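Local structure of conserved exported protein (Bacteroides fragilis, 3CLW) at residues Asp47-Arg52 and Val366-Leu371; Asn184-Gly189 and His277-Ala282. The protein is of unestablished function but probably hydrolyses O-glycosidic bonds in carbohydrates. All blocks are in the same frame, centred on the assembly; numbering follows the deposited sequence.

Interaction 1. Residues Asp47-Arg52 and Val366-Leu371; sequences DLLFKR and VPIQLL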
loop_
_atom_site.group_PDB
_atom_site.type_symbol
_atom_site.label_atom_id
_atom_site.label_comp_id
_atom_site.label_asym_id
_atom_site.label_seq_id
_atom_site.Cartn_x
_atom_site.Cartn_y
_atom_site.Cartn_z
ATOM N N ASP A 47 -14.071 -2.755 10.884
ATOM C CA ASP A 47 -14.944 -3.362 9.902
ATOM C C ASP A 47 -14.708 -2.798 8.477
ATOM O O ASP A 47 -14.610 -3.573 7.538
ATOM C CB ASP A 47 -16.439 -3.245 10.284
ATOM C CG ASP A 47 -16.819 -4.042 11.550
ATOM O OD1 ASP A 47 -16.082 -4.971 12.006
ATOM O OD2 ASP A 47 -17.896 -3.720 12.100
ATOM N N LEU A 48 -14.648 -1.473 8.321
ATOM C CA LEU A 48 -14.423 -0.840 6.988
ATOM C C LEU A 48 -13.107 -1.294 6.349
ATOM O O LEU A 48 -13.005 -1.377 5.134
ATOM C CB LEU A 48 -14.453 0.702 7.066
ATOM C CG LEU A 48 -15.840 1.360 7.347
ATOM C CD1 LEU A 48 -15.698 2.754 7.969
ATOM C CD2 LEU A 48 -16.717 1.399 6.108
ATOM N N LEU A 49 -12.135 -1.638 7.195
ATOM C CA LEU A 49 -10.777 -1.977 6.738
ATOM C C LEU A 49 -10.628 -3.451 6.379
ATOM O O LEU A 49 -10.060 -3.764 5.351
ATOM C CB LEU A 49 -9.771 -1.608 7.823
ATOM C CG LEU A 49 -9.588 -0.137 8.167
ATOM C CD1 LEU A 49 -8.507 0.104 9.225
ATOM C CD2 LEU A 49 -9.236 0.615 6.935
ATOM N N PHE A 50 -11.179 -4.339 7.218
ATOM C CA PHE A 50 -10.783 -5.753 7.246
ATOM C C PHE A 50 -11.875 -6.783 6.981
ATOM O O PHE A 50 -11.561 -7.893 6.547
ATOM C CB PHE A 50 -10.139 -6.093 8.595
ATOM C CG PHE A 50 -9.007 -5.199 8.954
ATOM C CD1 PHE A 50 -7.910 -5.045 8.072
ATOM C CD2 PHE A 50 -9.019 -4.497 10.163
ATOM C CE1 PHE A 50 -6.856 -4.196 8.390
ATOM C CE2 PHE A 50 -7.959 -3.651 10.508
ATOM C CZ PHE A 50 -6.866 -3.503 9.612
ATOM N N LYS A 51 -13.130 -6.427 7.257
ATOM C CA LYS A 51 -14.178 -7.434 7.372
ATOM C C LYS A 51 -14.747 -7.750 5.996
ATOM O O LYS A 51 -15.279 -6.884 5.328
ATOM C CB LYS A 51 -15.277 -6.971 8.352
ATOM C CG LYS A 51 -16.276 -8.054 8.744
ATOM C CD LYS A 51 -17.211 -7.539 9.813
ATOM C CE LYS A 51 -18.169 -8.602 10.316
ATOM N NZ LYS A 51 -19.028 -8.027 11.407
ATOM N N ARG A 52 -14.582 -8.988 5.558
ATOM C CA ARG A 52 -15.060 -9.373 4.236
ATOM C C ARG A 52 -16.488 -9.959 4.340
ATOM O O ARG A 52 -16.677 -11.171 4.347
ATOM C CB ARG A 52 -14.072 -10.355 3.562
ATOM C CG ARG A 52 -14.013 -10.265 2.031
ATOM C CD ARG A 52 -15.157 -10.991 1.377
ATOM N NE ARG A 52 -15.166 -10.803 -0.072
ATOM C CZ ARG A 52 -16.018 -11.406 -0.893
ATOM N NH1 ARG A 52 -16.941 -12.218 -0.407
ATOM N NH2 ARG A 52 -15.990 -11.145 -2.186
ATOM N N VAL A 366 -7.160 9.639 1.490
ATOM C CA VAL A 366 -7.049 8.195 1.758
ATOM C C VAL A 366 -8.499 7.672 1.927
ATOM O O VAL A 366 -9.432 8.434 1.700
ATOM C CB VAL A 366 -6.173 7.883 2.994
ATOM C CG1 VAL A 366 -4.701 8.328 2.782
ATOM C CG2 VAL A 366 -6.762 8.494 4.247
ATOM N N PRO A 367 -8.680 6.365 2.194
ATOM C CA PRO A 367 -10.015 5.749 2.389
ATOM C C PRO A 367 -10.935 6.392 3.449
ATOM O O PRO A 367 -12.122 6.557 3.197
ATOM C CB PRO A 367 -9.681 4.315 2.781
ATOM C CG PRO A 367 -8.364 4.086 2.113
ATOM C CD PRO A 367 -7.610 5.351 2.234
ATOM N N ILE A 368 -10.406 6.701 4.623
ATOM C CA ILE A 368 -11.222 7.189 5.729
ATOM C C ILE A 368 -10.746 8.572 6.134
ATOM O O ILE A 368 -9.560 8.781 6.429
ATOM C CB ILE A 368 -11.216 6.245 6.981
ATOM C CG1 ILE A 368 -11.933 4.928 6.686
ATOM C CG2 ILE A 368 -11.914 6.919 8.191
ATOM C CD1 ILE A 368 -11.570 3.765 7.690
ATOM N N GLN A 369 -11.687 9.513 6.115
ATOM C CA GLN A 369 -11.467 10.846 6.634
ATOM C C GLN A 369 -12.110 10.980 8.023
ATOM O O GLN A 369 -13.230 10.563 8.244
ATOM C CB GLN A 369 -12.002 11.902 5.680
ATOM C CG GLN A 369 -11.919 13.309 6.262
ATOM C CD GLN A 369 -12.175 14.363 5.239
ATOM O OE1 GLN A 369 -12.994 14.189 4.341
ATOM N NE2 GLN A 369 -11.477 15.474 5.361
ATOM N N LEU A 370 -11.353 11.551 8.937
ATOM C CA LEU A 370 -11.706 11.675 10.334
ATOM C C LEU A 370 -12.135 13.118 10.487
ATOM O O LEU A 370 -11.378 14.006 10.112
ATOM C CB LEU A 370 -10.447 11.446 11.168
ATOM C CG LEU A 370 -10.068 10.104 11.809
ATOM C CD1 LEU A 370 -10.752 8.836 11.239
ATOM C CD2 LEU A 370 -8.570 10.000 11.760
ATOM N N LEU A 371 -13.346 13.349 10.987
ATOM C CA LEU A 371 -13.872 14.729 11.118
ATOM C C LEU A 371 -13.993 15.092 12.590
ATOM O O LEU A 371 -14.579 14.342 13.342
ATOM C CB LEU A 371 -15.229 14.891 10.414
ATOM C CG LEU A 371 -15.234 14.498 8.925
ATOM C CD1 LEU A 371 -16.652 14.312 8.357
ATOM C CD2 LEU A 371 -14.460 15.489 8.072
#
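Ile-368 reaches Leu-48 and Leu-49 through its longer branch: CG1 is set opposite the carbonyl carbon (chi1 -68°) and the chain then runs on extended, bringing CD1 from strand 368-371 up to the end of helix 39-50. That single methyl touches both leucines. Against Leu-49 it meets a branch end, CD1 of Ile-368 lying 4.0 Å from CD2 of Leu-49, and the two side chains cross at about a right angle. Against Leu-48 it meets the root of the side chain, with CB of Leu-48 at 4.3 Å from the same methyl, while Leu-48 also packs on Ile-387 and Thr-389 of strand 386-389. Leu-49 is backed by its neighbour, since its CB sits 3.6 Å above the centre of the Phe-50 ring, which in turn makes an edge-to-face contact with Trp-68. The helix stops here: Lys-51 N still bonds to Asp-47 O, but Lys-51 leaves the helical conformation. The contact thus joins the end of a helix to the middle strand of a three-stranded sheet. Its chemistry is wholly apolar: between these two segments the contact is buried methyl packing with little directional demand.

Interaction 2. Residues Asn184-Gly189 and His277-Ala282; sequences NNEPNG and HDYWSA
The tight part of this contact is the pairing of Glu-186 with His-277. Glu-186, extended beyond CG, takes a hydrogen bond of 2.7 Å from His-277 ND1 on its OE2, with an N-H...O angle of 157°. The oxygen lies in the imidazole plane and uses its anti lone pair, although the carboxylate itself is turned 49° from the ring. Asn-185 has CG opposite its backbone N (chi1 -179°); its side chain and that of His-277 cross at about a right angle, but OD1 of Asn-185 meets CE1 of His-277 at the edge of the ring, near its plane, at 3.2 Å. NE2 is hydrogen-bonded to Glu-231, so both ring nitrogens are engaged and the imidazole's rotation is fixed. The packing is looser at Tyr-279, whose CE2 stands 3.5 Å from Glu-186 OE2 in an oblique approach; its hydroxyl bonds instead to Glu-312. His-277 and Tyr-279 are buried, whereas Asn-185 and Glu-186 keep some exposure. Asn-Glu-Pro after the fourth barrel strand matches the clan A glycosidase motif, in which the glutamate commonly serves as acid/base. The chemistry implies a carboxylate oriented by a histidine that is itself fixed from a second side, on a residue that is only partly buried.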
loop_
_atom_site.group_PDB
_atom_site.type_symbol
_atom_site.label_atom_id
_atom_site.label_comp_id
_atom_site.label_asym_id
_atom_site.label_seq_id
_atom_site.Cartn_x
_atom_site.Cartn_y
_atom_site.Cartn_z
ATOM N N ASN A 184 13.546 -0.007 5.616
ATOM C CA ASN A 184 13.844 1.360 5.159
ATOM C C ASN A 184 12.721 1.946 4.328
ATOM O O ASN A 184 12.160 1.255 3.457
ATOM C CB ASN A 184 15.129 1.373 4.324
ATOM C CG ASN A 184 16.360 0.935 5.122
ATOM O OD1 ASN A 184 16.570 -0.268 5.372
ATOM N ND2 ASN A 184 17.191 1.920 5.523
ATOM N N ASN A 185 12.390 3.205 4.608
ATOM C CA ASN A 185 11.358 3.911 3.877
ATOM C C ASN A 185 11.916 5.064 3.070
ATOM O O ASN A 185 12.712 5.865 3.575
ATOM C CB ASN A 185 10.327 4.494 4.832
ATOM C CG ASN A 185 9.207 5.226 4.102
ATOM O OD1 ASN A 185 8.537 4.629 3.262
ATOM N ND2 ASN A 185 8.978 6.508 4.446
ATOM N N GLU A 186 11.473 5.166 1.831
ATOM C CA GLU A 186 11.902 6.248 0.946
ATOM C C GLU A 186 13.381 6.663 1.198
ATOM O O GLU A 186 13.663 7.798 1.551
ATOM C CB GLU A 186 10.909 7.411 1.041
ATOM C CG GLU A 186 9.487 6.965 0.690
ATOM C CD GLU A 186 8.469 8.097 0.563
ATOM O OE1 GLU A 186 8.768 9.233 0.947
ATOM O OE2 GLU A 186 7.359 7.854 0.052
ATOM N N PRO A 187 14.323 5.713 1.021
ATOM C CA PRO A 187 15.733 6.014 1.308
ATOM C C PRO A 187 16.373 7.037 0.341
ATOM O O PRO A 187 17.414 7.605 0.651
ATOM C CB PRO A 187 16.414 4.638 1.229
ATOM C CG PRO A 187 15.599 3.873 0.295
ATOM C CD PRO A 187 14.158 4.328 0.539
ATOM N N ASN A 188 15.718 7.306 -0.781
ATOM C CA ASN A 188 16.066 8.421 -1.679
ATOM C C ASN A 188 15.871 9.808 -1.050
ATOM O O ASN A 188 16.469 10.793 -1.483
ATOM C CB ASN A 188 15.180 8.342 -2.922
ATOM C CG ASN A 188 13.684 8.335 -2.571
ATOM O OD1 ASN A 188 13.112 7.307 -2.172
ATOM N ND2 ASN A 188 13.049 9.495 -2.719
ATOM N N GLY A 189 15.021 9.896 -0.036
ATOM C CA GLY A 189 14.563 11.184 0.453
ATOM C C GLY A 189 15.573 11.950 1.272
ATOM O O GLY A 189 16.361 11.362 2.016
ATOM N N HIS A 277 6.774 3.324 -4.256
ATOM C CA HIS A 277 5.572 4.137 -4.051
ATOM C C HIS A 277 5.130 4.813 -5.330
ATOM O O HIS A 277 5.955 5.109 -6.202
ATOM C CB HIS A 277 5.843 5.158 -2.942
ATOM C CG HIS A 277 6.299 4.525 -1.662
ATOM N ND1 HIS A 277 6.759 5.248 -0.585
ATOM C CD2 HIS A 277 6.410 3.222 -1.313
ATOM C CE1 HIS A 277 7.107 4.421 0.385
ATOM N NE2 HIS A 277 6.873 3.188 -0.019
ATOM N N ASP A 278 3.824 5.025 -5.440
ATOM C CA ASP A 278 3.174 5.644 -6.609
ATOM C C ASP A 278 3.348 7.159 -6.715
ATOM O O ASP A 278 2.988 7.752 -7.730
ATOM C CB ASP A 278 1.683 5.363 -6.553
ATOM C CG ASP A 278 1.358 3.933 -6.852
ATOM O OD1 ASP A 278 1.603 3.486 -7.996
ATOM O OD2 ASP A 278 0.831 3.262 -5.944
ATOM N N TYR A 279 3.848 7.786 -5.662
ATOM C CA TYR A 279 3.969 9.239 -5.629
ATOM C C TYR A 279 4.639 9.843 -6.877
ATOM O O TYR A 279 5.568 9.261 -7.412
ATOM C CB TYR A 279 4.736 9.662 -4.378
ATOM C CG TYR A 279 4.055 9.269 -3.075
ATOM C CD1 TYR A 279 2.853 9.892 -2.678
ATOM C CD2 TYR A 279 4.609 8.306 -2.239
ATOM C CE1 TYR A 279 2.217 9.554 -1.486
ATOM C CE2 TYR A 279 3.982 7.956 -1.034
ATOM C CZ TYR A 279 2.777 8.597 -0.665
ATOM O OH TYR A 279 2.142 8.297 0.513
ATOM N N TRP A 280 4.134 11.000 -7.320
ATOM C CA TRP A 280 4.695 11.816 -8.425
ATOM C C TRP A 280 4.732 11.174 -9.800
ATOM O O TRP A 280 5.394 11.670 -10.703
ATOM C CB TRP A 280 6.066 12.404 -8.059
ATOM C CG TRP A 280 6.133 12.797 -6.648
ATOM C CD1 TRP A 280 6.920 12.236 -5.690
ATOM C CD2 TRP A 280 5.340 13.804 -5.997
ATOM N NE1 TRP A 280 6.678 12.835 -4.468
ATOM C CE2 TRP A 280 5.709 13.797 -4.624
ATOM C CE3 TRP A 280 4.356 14.716 -6.437
ATOM C CZ2 TRP A 280 5.137 14.680 -3.678
ATOM C CZ3 TRP A 280 3.757 15.590 -5.492
ATOM C CH2 TRP A 280 4.160 15.564 -4.125
ATOM N N SER A 281 4.016 10.083 -9.982
ATOM C CA SER A 281 4.055 9.394 -11.253
ATOM C C SER A 281 2.647 9.018 -11.709
ATOM O O SER A 281 2.481 8.247 -12.651
ATOM C CB SER A 281 4.980 8.157 -11.188
ATOM O OG SER A 281 4.495 7.143 -10.295
ATOM N N ALA A 282 1.638 9.558 -11.029
ATOM C CA ALA A 282 0.234 9.200 -11.337
ATOM C C ALA A 282 -0.443 10.160 -12.304
ATOM O O ALA A 282 -1.583 9.930 -12.702
ATOM C CB ALA A 282 -0.586 9.061 -10.067
#

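In the fold
The two contacts set apolar packing beside polar pairing within one TIM-barrel chain. Interaction 2 is nested, along the sequence, inside the loop closed by interaction 1, yet their centres lie 24 Å apart on opposite sides of the chain's centre, and their nearest atoms, about 7 Å apart, do not touch. Interaction 2 joins the loops after strands 178-182 and 270-276. Glu-186 follows the fourth barrel strand and Glu-312 the seventh (307-310), consistent with the acid/base and nucleophile positions of clan A glycosidases; Glu-231 is the second partner of His-277. Interaction 1 lies away from these carboxylates and joins helix 39-50 to a small sheet reached after strand 353-356, Pro-367 also resting on Trp-356 of that strand.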